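Local coordinates for protein leucyl aminopeptidase (Trypanosoma brucei brucei, PDB 5NTD) that probably removes leucine and other amino acids from the N-termini of peptides as a hexameric, two-metal M17 aminopeptidase, here bound to manganese and the inhibitor bestatin, at residues V365-T370 with M460-E465; G290-C295 with H311-A316. All coordinates share one frame; numbering follows the deposited sequence.

Contact 1: V365-T370 with M460-E465; sequences VEVINT and MTNLME. With BES (2-(3-amino-2-hydroxy-4-phenyl-butyrylamino)-4-methyl-pentanoic acid), chain B.
N462 reaches across the contact with its carboxamide laid against the backbone of 367-369, its CB resting on CG1 of V365 at 3.8 Å. Its CG sits between the backbone N and the carbonyl carbon (chi1 81°), and this turn brings both ends of the amide to the opposing segment. OD1 accepts the backbone N-H of I368, at 2.9 Å from I368 N, and a weak second bond from N369 N. ND2 gives a nearly straight bond to O of N369 (2.9 Å, 169° at the hydrogen), with that oxygen close to the amide plane; ND2 also bonds to A372 O, so the flat group is fixed from both ends and its rotation defined. The amide thus takes over where the parallel pairing of strands 364-366 and 460-461 stops. In that short ladder, part of a three-stranded mixed sheet in the catalytic domain, E366 N donates to M460 O at 2.8 Å, and E366 O receives N462 N. V365 and M460 share one face, where V365 CG2 meets M460 CG and F478 of helix 471-480 packs on both. E366 and T461 occupy the other; the carboxylate of E366 is bonded to S455. Beyond the strands, I368 sets CG1 over CB of T461 at 3.5 Å and its CB against CB of L463. The hydroxyl of T461 bonds to L463 O from above that carbonyl's plane. L463 CD2 touches CB of N369, while its other methyl, CD1, lies 3.6 Å from C16 of bestatin's leucine-like side chain, which the carboxamide of N369 also borders.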
ATOM      1  N   VAL G 365      -5.620  28.726 -10.984  1.00 26.44           N
ATOM      2  CA  VAL G 365      -5.288  27.296 -10.942  1.00 26.69           C
ATOM      3  C   VAL G 365      -5.570  26.762  -9.555  1.00 27.05           C
ATOM      4  O   VAL G 365      -5.002  27.198  -8.576  1.00 27.74           O
ATOM      5  CB  VAL G 365      -3.823  27.040 -11.293  1.00 27.30           C
ATOM      6  CG1 VAL G 365      -3.466  25.569 -11.123  1.00 28.26           C
ATOM      7  CG2 VAL G 365      -3.553  27.459 -12.730  1.00 27.45           C
ATOM      8  N   GLU G 366      -6.511  25.833  -9.489  1.00 28.14           N
ATOM      9  CA  GLU G 366      -6.790  25.103  -8.254  1.00 27.47           C
ATOM     10  C   GLU G 366      -5.762  23.967  -8.134  1.00 27.20           C
ATOM     11  O   GLU G 366      -5.674  23.104  -8.994  1.00 26.64           O
ATOM     12  CB  GLU G 366      -8.174  24.517  -8.262  1.00 28.49           C
ATOM     13  CG  GLU G 366      -8.496  23.725  -6.984  1.00 29.22           C
ATOM     14  CD  GLU G 366      -9.888  23.125  -6.962  1.00 29.75           C
ATOM     15  OE1 GLU G 366     -10.580  23.047  -7.993  1.00 29.41           O
ATOM     16  OE2 GLU G 366     -10.321  22.772  -5.853  1.00 35.96           O
ATOM     17  N   VAL G 367      -4.995  23.979  -7.069  1.00 27.50           N
ATOM     18  CA  VAL G 367      -3.957  22.983  -6.852  1.00 28.13           C
ATOM     19  C   VAL G 367      -4.581  21.717  -6.232  1.00 30.47           C
ATOM     20  O   VAL G 367      -4.920  21.679  -5.074  1.00 31.14           O
ATOM     21  CB  VAL G 367      -2.847  23.485  -5.949  1.00 28.54           C
ATOM     22  CG1 VAL G 367      -1.760  22.431  -5.765  1.00 28.33           C
ATOM     23  CG2 VAL G 367      -2.237  24.740  -6.553  1.00 28.74           C
ATOM     24  N   ILE G 368      -4.704  20.688  -7.046  1.00 31.55           N
ATOM     25  CA  ILE G 368      -5.195  19.367  -6.638  1.00 31.60           C
ATOM     26  C   ILE G 368      -4.071  18.587  -5.995  1.00 32.27           C
ATOM     27  O   ILE G 368      -4.261  17.876  -5.022  1.00 35.48           O
ATOM     28  CB  ILE G 368      -5.687  18.552  -7.850  1.00 33.36           C
ATOM     29  CG1 ILE G 368      -6.799  19.281  -8.588  1.00 34.03           C
ATOM     30  CG2 ILE G 368      -6.182  17.159  -7.448  1.00 34.13           C
ATOM     31  CD1 ILE G 368      -7.984  19.670  -7.728  1.00 34.57           C
ATOM     32  N   ASN G 369      -2.884  18.746  -6.546  1.00 31.89           N
ATOM     33  CA  ASN G 369      -1.704  18.013  -6.084  1.00 30.09           C
ATOM     34  C   ASN G 369      -0.447  18.856  -6.242  1.00 29.53           C
ATOM     35  O   ASN G 369      -0.068  19.223  -7.336  1.00 31.50           O
ATOM     36  CB  ASN G 369      -1.573  16.709  -6.851  1.00 28.11           C
ATOM     37  CG  ASN G 369      -0.550  15.773  -6.251  1.00 28.12           C
ATOM     38  OD1 ASN G 369       0.605  16.138  -6.056  1.00 28.70           O
ATOM     39  ND2 ASN G 369      -0.954  14.545  -5.997  1.00 27.67           N
ATOM     40  N   THR G 370       0.226  19.109  -5.131  1.00 29.74           N
ATOM     41  CA  THR G 370       1.408  19.976  -5.109  1.00 28.67           C
ATOM     42  C   THR G 370       2.605  19.374  -5.805  1.00 29.78           C
ATOM     43  O   THR G 370       3.578  20.074  -6.083  1.00 31.15           O
ATOM     44  CB  THR G 370       1.849  20.340  -3.681  1.00 28.55           C
ATOM     45  OG1 THR G 370       2.116  19.160  -2.933  1.00 26.18           O
ATOM     46  CG2 THR G 370       0.748  21.183  -2.982  1.00 28.65           C
ATOM     47  N   MET G 460      -9.009  26.456 -13.914  1.00 27.31           N
ATOM     48  CA  MET G 460      -8.576  25.074 -14.133  1.00 27.79           C
ATOM     49  C   MET G 460      -7.964  24.473 -12.880  1.00 27.94           C
ATOM     50  O   MET G 460      -7.575  25.181 -11.944  1.00 27.74           O
ATOM     51  CB  MET G 460      -7.550  25.010 -15.268  1.00 28.14           C
ATOM     52  CG  MET G 460      -6.201  25.639 -14.899  1.00 28.51           C
ATOM     53  SD  MET G 460      -5.127  25.918 -16.327  1.00 28.45           S
ATOM     54  CE  MET G 460      -5.924  27.341 -17.042  1.00 30.91           C
ATOM     55  N   THR G 461      -7.842  23.151 -12.885  1.00 27.37           N
ATOM     56  CA  THR G 461      -6.983  22.449 -11.901  1.00 27.26           C
ATOM     57  C   THR G 461      -5.565  22.288 -12.489  1.00 27.33           C
ATOM     58  O   THR G 461      -5.330  22.589 -13.645  1.00 28.47           O
ATOM     59  CB  THR G 461      -7.512  21.053 -11.570  1.00 27.52           C
ATOM     60  OG1 THR G 461      -7.422  20.238 -12.746  1.00 29.25           O
ATOM     61  CG2 THR G 461      -8.974  21.119 -11.099  1.00 27.37           C
ATOM     62  N   ASN G 462      -4.635  21.848 -11.661  1.00 27.83           N
ATOM     63  CA  ASN G 462      -3.304  21.451 -12.118  1.00 28.37           C
ATOM     64  C   ASN G 462      -3.111  19.951 -12.329  1.00 28.84           C
ATOM     65  O   ASN G 462      -2.001  19.493 -12.534  1.00 28.46           O
ATOM     66  CB  ASN G 462      -2.227  21.965 -11.173  1.00 28.75           C
ATOM     67  CG  ASN G 462      -2.050  21.101  -9.962  1.00 28.31           C
ATOM     68  OD1 ASN G 462      -3.021  20.615  -9.368  1.00 29.39           O
ATOM     69  ND2 ASN G 462      -0.807  20.950  -9.536  1.00 30.05           N
ATOM     70  N   LEU G 463      -4.182  19.190 -12.217  1.00 29.32           N
ATOM     71  CA  LEU G 463      -4.089  17.750 -12.347  1.00 31.35           C
ATOM     72  C   LEU G 463      -5.325  17.177 -12.964  1.00 32.65           C
ATOM     73  O   LEU G 463      -6.434  17.522 -12.625  1.00 35.23           O
ATOM     74  CB  LEU G 463      -3.849  17.082 -10.998  1.00 33.69           C
ATOM     75  CG  LEU G 463      -3.480  15.582 -11.040  1.00 35.60           C
ATOM     76  CD1 LEU G 463      -2.080  15.399 -11.581  1.00 35.87           C
ATOM     77  CD2 LEU G 463      -3.566  14.919  -9.685  1.00 34.73           C
ATOM     78  N   MET G 464      -5.105  16.221 -13.833  1.00 35.45           N
ATOM     79  CA  MET G 464      -6.195  15.513 -14.553  1.00 39.94           C
ATOM     80  C   MET G 464      -7.111  14.760 -13.583  1.00 37.98           C
ATOM     81  O   MET G 464      -6.646  14.125 -12.675  1.00 35.13           O
ATOM     82  CB  MET G 464      -5.646  14.503 -15.541  1.00 41.53           C
ATOM     83  CG  MET G 464      -4.637  15.065 -16.523  1.00 46.09           C
ATOM     84  SD  MET G 464      -3.211  13.941 -16.556  1.00 56.08           S
ATOM     85  CE  MET G 464      -2.356  14.741 -15.162  1.00 48.80           C
ATOM     86  N   GLU G 465      -8.401  14.870 -13.817  1.00 39.28           N
ATOM     87  CA  GLU G 465      -9.411  14.057 -13.129  1.00 42.89           C
ATOM     88  C   GLU G 465      -9.136  12.564 -13.349  1.00 39.68           C
ATOM     89  O   GLU G 465      -9.133  11.792 -12.417  1.00 36.68           O
ATOM     90  CB  GLU G 465     -10.829  14.418 -13.611  1.00 49.79           C
ATOM     91  CG  GLU G 465     -12.002  13.631 -13.010  1.00 54.32           C
ATOM     92  CD  GLU G 465     -12.028  13.618 -11.478  1.00 64.49           C
ATOM     93  OE1 GLU G 465     -11.509  14.553 -10.836  1.00 67.57           O
ATOM     94  OE2 GLU G 465     -12.559  12.649 -10.893  1.00 74.27           O
TER
HETATM   95  N2  BES B 604       9.493  15.915 -11.328  1.00 35.92           N
HETATM   96  C1  BES B 604       8.400  14.944 -11.343  1.00 39.43           C
HETATM   97  C6  BES B 604       8.402  14.036 -12.597  1.00 39.14           C
HETATM   98  C7  BES B 604       9.316  12.842 -12.594  1.00 39.03           C
HETATM   99  C8  BES B 604      10.648  12.965 -12.965  1.00 40.10           C
HETATM  100  C12 BES B 604       8.833  11.580 -12.274  1.00 40.82           C
HETATM  101  C9  BES B 604      11.491  11.857 -12.973  1.00 39.64           C
HETATM  102  C11 BES B 604       9.681  10.462 -12.277  1.00 39.97           C
HETATM  103  C10 BES B 604      11.013  10.598 -12.619  1.00 39.53           C
HETATM  104  C2  BES B 604       7.095  15.760 -11.226  1.00 41.88           C
HETATM  105  O2  BES B 604       7.235  17.015 -10.492  1.00 40.28           O
HETATM  106  C3  BES B 604       6.097  14.922 -10.482  1.00 44.86           C
HETATM  107  O3  BES B 604       6.147  15.059  -9.237  1.00 44.29           O
HETATM  108  N1  BES B 604       5.285  14.206 -11.277  1.00 43.62           N
HETATM  109  C4  BES B 604       4.242  13.330 -10.832  1.00 48.69           C
HETATM  110  C13 BES B 604       2.901  14.049 -10.733  1.00 48.50           C
HETATM  111  C14 BES B 604       1.838  13.313  -9.919  1.00 49.29           C
HETATM  112  C15 BES B 604       2.266  12.732  -8.577  1.00 48.09           C
HETATM  113  C16 BES B 604       0.694  14.252  -9.624  1.00 51.66           C
HETATM  114  C5  BES B 604       4.058  12.195 -11.781  1.00 49.18           C
HETATM  115  O1  BES B 604       3.857  11.081 -11.299  1.00 54.68           O
HETATM  116  O4  BES B 604       4.099  12.394 -12.999  1.00 49.61           O

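Contact 2: G290-C295 with H311-A316; sequences GIVYDC and HDMGGA. With MN (manganese (II) ion), chain C; MN (manganese (II) ion), chain D; BES (2-(3-amino-2-hydroxy-4-phenyl-butyrylamino)-4-methyl-pentanoic acid), chain B.
G290 and A316 meet where the end of strand 283-291 runs past the first turn of helix 314-328: the alanine methyl CB stands 3.4 Å from G290 CA, an approach made possible by the glycine's lack of a side chain. M313, the N-cap residue of that helix, lays its CB against the carbonyl carbon of G290. At I291 the backbone gives a weak bond from its N-H to D312 O. The I291 side chain runs alongside that of D312, pointing the same way, and CG2 comes within 3.5 Å of D312 OD2, an apolar flank to a metal-binding oxygen. The chain turns a corner at V292, whose CA is touched by CG of M313; the methionine is folded at chi2 and chi3 and packs on L212 and V213 of helix 196-214 and F225 of helix 222-236. Past the corner lies the dinuclear centre of the M17 family, set at the ends of strands of the catalytic domain's central sheet. Here D294 extends its carboxylate with CG anti to the backbone N (chi1 -168°), and of its two carboxylate oxygens OD2 bridges the two manganese ions, 2.0 Å from each. One of them is also bound by D312 OD2 at 1.9 Å, which brings D294 OD2 and D312 OD2 to 3.0 Å, a spacing of like atoms that the shared cation would offset. K289 and E373 complete this ion's protein ligands, while D371 and E373 serve the other. Bestatin's hydroxyl O2 spans both ions; its amine N2 binds the ion held by D312, and its carbonyl O3 binds the second. The other carboxylate oxygens are hydrogen-bonded, D294 OD1 to N344 ND2 and D312 OD1 to T401 OG1; D312 OD1 also lies 2.6 Å from bestatin N2.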
ATOM      1  N   GLY G 290      13.257  24.309 -13.708  1.00 24.97           N
ATOM      2  CA  GLY G 290      14.436  24.321 -12.847  1.00 25.86           C
ATOM      3  C   GLY G 290      14.137  23.992 -11.408  1.00 27.30           C
ATOM      4  O   GLY G 290      14.422  24.762 -10.491  1.00 27.19           O
ATOM      5  N   ILE G 291      13.516  22.847 -11.205  1.00 27.85           N
ATOM      6  CA  ILE G 291      13.166  22.413  -9.836  1.00 29.21           C
ATOM      7  C   ILE G 291      14.402  21.740  -9.278  1.00 31.15           C
ATOM      8  O   ILE G 291      14.686  20.577  -9.564  1.00 32.03           O
ATOM      9  CB  ILE G 291      11.925  21.509  -9.783  1.00 29.29           C
ATOM     10  CG1 ILE G 291      10.706  22.281 -10.312  1.00 31.63           C
ATOM     11  CG2 ILE G 291      11.656  21.017  -8.368  1.00 29.88           C
ATOM     12  CD1 ILE G 291      10.332  23.549  -9.550  1.00 31.85           C
ATOM     13  N   VAL G 292      15.135  22.491  -8.483  1.00 30.64           N
ATOM     14  CA  VAL G 292      16.433  22.032  -7.916  1.00 30.51           C
ATOM     15  C   VAL G 292      16.283  20.783  -7.061  1.00 29.72           C
ATOM     16  O   VAL G 292      17.194  19.972  -6.968  1.00 28.61           O
ATOM     17  CB  VAL G 292      17.143  23.131  -7.116  1.00 31.60           C
ATOM     18  CG1 VAL G 292      17.604  24.206  -8.080  1.00 32.71           C
ATOM     19  CG2 VAL G 292      16.242  23.729  -6.051  1.00 31.89           C
ATOM     20  N   TYR G 293      15.133  20.690  -6.407  1.00 28.59           N
ATOM     21  CA  TYR G 293      14.703  19.466  -5.737  1.00 28.22           C
ATOM     22  C   TYR G 293      13.187  19.418  -5.602  1.00 28.27           C
ATOM     23  O   TYR G 293      12.551  20.412  -5.302  1.00 27.07           O
ATOM     24  CB  TYR G 293      15.327  19.358  -4.386  1.00 28.08           C
ATOM     25  CG  TYR G 293      15.238  17.985  -3.744  1.00 28.96           C
ATOM     26  CD1 TYR G 293      15.904  16.886  -4.297  1.00 29.45           C
ATOM     27  CD2 TYR G 293      14.480  17.784  -2.598  1.00 29.04           C
ATOM     28  CE1 TYR G 293      15.845  15.652  -3.705  1.00 30.89           C
ATOM     29  CE2 TYR G 293      14.408  16.545  -1.992  1.00 29.78           C
ATOM     30  CZ  TYR G 293      15.090  15.481  -2.538  1.00 31.35           C
ATOM     31  OH  TYR G 293      15.032  14.241  -1.944  1.00 31.10           O
ATOM     32  N   ASP G 294      12.632  18.254  -5.923  1.00 28.93           N
ATOM     33  CA  ASP G 294      11.164  18.011  -5.953  1.00 28.81           C
ATOM     34  C   ASP G 294      10.905  17.000  -4.833  1.00 28.94           C
ATOM     35  O   ASP G 294      10.916  15.797  -5.060  1.00 28.40           O
ATOM     36  CB  ASP G 294      10.684  17.447  -7.334  1.00 28.61           C
ATOM     37  CG  ASP G 294       9.135  17.453  -7.512  1.00 28.52           C
ATOM     38  OD1 ASP G 294       8.501  17.895  -6.535  1.00 26.97           O
ATOM     39  OD2 ASP G 294       8.567  17.096  -8.653  1.00 33.18           O
ATOM     40  N   CYS G 295      10.620  17.487  -3.631  1.00 28.77           N
ATOM     41  CA  CYS G 295      10.162  16.576  -2.548  1.00 28.01           C
ATOM     42  C   CYS G 295       8.674  16.174  -2.691  1.00 28.09           C
ATOM     43  O   CYS G 295       8.203  15.315  -1.987  1.00 27.68           O
ATOM     44  CB  CYS G 295      10.435  17.164  -1.159  1.00 29.21           C
ATOM     45  SG  CYS G 295       9.163  18.259  -0.472  1.00 27.99           S
ATOM     46  N   HIS G 311      17.649  15.669 -10.081  1.00 26.66           N
ATOM     47  CA  HIS G 311      17.580  15.720 -11.539  1.00 25.89           C
ATOM     48  C   HIS G 311      16.431  16.582 -12.081  1.00 26.46           C
ATOM     49  O   HIS G 311      16.342  16.793 -13.300  1.00 25.78           O
ATOM     50  CB  HIS G 311      17.458  14.343 -12.166  1.00 24.60           C
ATOM     51  CG  HIS G 311      18.604  13.431 -11.878  1.00 24.23           C
ATOM     52  ND1 HIS G 311      18.498  12.072 -11.998  1.00 24.79           N
ATOM     53  CD2 HIS G 311      19.877  13.664 -11.474  1.00 24.44           C
ATOM     54  CE1 HIS G 311      19.645  11.499 -11.668  1.00 23.65           C
ATOM     55  NE2 HIS G 311      20.496  12.444 -11.340  1.00 23.54           N
ATOM     56  N   ASP G 312      15.603  17.121 -11.191  1.00 26.35           N
ATOM     57  CA  ASP G 312      14.352  17.779 -11.608  1.00 26.67           C
ATOM     58  C   ASP G 312      14.587  19.179 -12.182  1.00 26.38           C
ATOM     59  O   ASP G 312      13.648  19.880 -12.576  1.00 25.06           O
ATOM     60  CB  ASP G 312      13.314  17.827 -10.467  1.00 26.92           C
ATOM     61  CG  ASP G 312      11.912  17.686 -10.958  1.00 27.55           C
ATOM     62  OD1 ASP G 312      11.715  17.058 -12.037  1.00 29.71           O
ATOM     63  OD2 ASP G 312      10.902  18.144 -10.304  1.00 30.90           O
ATOM     64  N   MET G 313      15.845  19.578 -12.204  1.00 27.40           N
ATOM     65  CA  MET G 313      16.269  20.820 -12.903  1.00 28.13           C
ATOM     66  C   MET G 313      16.917  20.513 -14.272  1.00 28.04           C
ATOM     67  O   MET G 313      17.507  21.366 -14.908  1.00 28.01           O
ATOM     68  CB  MET G 313      17.126  21.736 -12.026  1.00 28.13           C
ATOM     69  CG  MET G 313      18.168  21.064 -11.167  1.00 28.66           C
ATOM     70  SD  MET G 313      19.212  19.954 -12.095  1.00 31.84           S
ATOM     71  CE  MET G 313      20.135  21.169 -13.051  1.00 32.33           C
ATOM     72  N   GLY G 314      16.775  19.273 -14.717  1.00 26.80           N
ATOM     73  CA  GLY G 314      17.395  18.811 -15.964  1.00 26.99           C
ATOM     74  C   GLY G 314      16.957  19.561 -17.206  1.00 27.05           C
ATOM     75  O   GLY G 314      17.720  19.742 -18.129  1.00 27.75           O
ATOM     76  N   GLY G 315      15.720  20.010 -17.207  1.00 27.88           N
ATOM     77  CA  GLY G 315      15.183  20.837 -18.311  1.00 27.63           C
ATOM     78  C   GLY G 315      15.787  22.230 -18.312  1.00 27.90           C
ATOM     79  O   GLY G 315      16.094  22.791 -19.359  1.00 27.74           O
ATOM     80  N   ALA G 316      15.953  22.792 -17.132  1.00 27.62           N
ATOM     81  CA  ALA G 316      16.601  24.124 -17.000  1.00 28.24           C
ATOM     82  C   ALA G 316      18.074  24.062 -17.425  1.00 29.11           C
ATOM     83  O   ALA G 316      18.580  24.945 -18.087  1.00 30.08           O
ATOM     84  CB  ALA G 316      16.485  24.662 -15.590  1.00 27.33           C
TER
HETATM   85 MN    MN C 603       9.026  17.709 -10.518  1.00 30.12          MN
HETATM   86 MN    MN D 602       6.585  16.881  -8.639  1.00 36.05          MN
HETATM   87  N2  BES B 604       9.493  15.915 -11.328  1.00 35.92           N
HETATM   88  C1  BES B 604       8.400  14.944 -11.343  1.00 39.43           C
HETATM   89  C6  BES B 604       8.402  14.036 -12.597  1.00 39.14           C
HETATM   90  C7  BES B 604       9.316  12.842 -12.594  1.00 39.03           C
HETATM   91  C8  BES B 604      10.648  12.965 -12.965  1.00 40.10           C
HETATM   92  C12 BES B 604       8.833  11.580 -12.274  1.00 40.82           C
HETATM   93  C9  BES B 604      11.491  11.857 -12.973  1.00 39.64           C
HETATM   94  C11 BES B 604       9.681  10.462 -12.277  1.00 39.97           C
HETATM   95  C10 BES B 604      11.013  10.598 -12.619  1.00 39.53           C
HETATM   96  C2  BES B 604       7.095  15.760 -11.226  1.00 41.88           C
HETATM   97  O2  BES B 604       7.235  17.015 -10.492  1.00 40.28           O
HETATM   98  C3  BES B 604       6.097  14.922 -10.482  1.00 44.86           C
HETATM   99  O3  BES B 604       6.147  15.059  -9.237  1.00 44.29           O
HETATM  100  N1  BES B 604       5.285  14.206 -11.277  1.00 43.62           N
HETATM  101  C4  BES B 604       4.242  13.330 -10.832  1.00 48.69           C
HETATM  102  C13 BES B 604       2.901  14.049 -10.733  1.00 48.50           C
HETATM  103  C14 BES B 604       1.838  13.313  -9.919  1.00 49.29           C
HETATM  104  C15 BES B 604       2.266  12.732  -8.577  1.00 48.09           C
HETATM  105  C16 BES B 604       0.694  14.252  -9.624  1.00 51.66           C
HETATM  106  C5  BES B 604       4.058  12.195 -11.781  1.00 49.18           C
HETATM  107  O1  BES B 604       3.857  11.081 -11.299  1.00 54.68           O
HETATM  108  O4  BES B 604       4.099  12.394 -12.999  1.00 49.61           O

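In the fold
Along the chain the contacts come in series, contact 2 closing before contact 1 opens, and both lie in the catalytic domain. Their centres are 20 Å apart, and their nearest atoms about 5 Å apart without touching. They use different sheets: contact 2 joins the large mixed sheet to helix 314-328, whereas contact 1 belongs to the small three-stranded sheet. Bestatin spans the gap, with its metal-binding end at contact 2 and its leucine-like side chain at contact 1. Residues just after 365-370 help to join them: D371 and E373 bind manganese beside D294. The pair illustrates how an active site is assembled from separate structural elements, contact 2 supplying two of the metal ligands and part of the inhibitor pocket, contact 1 lining the pocket further along.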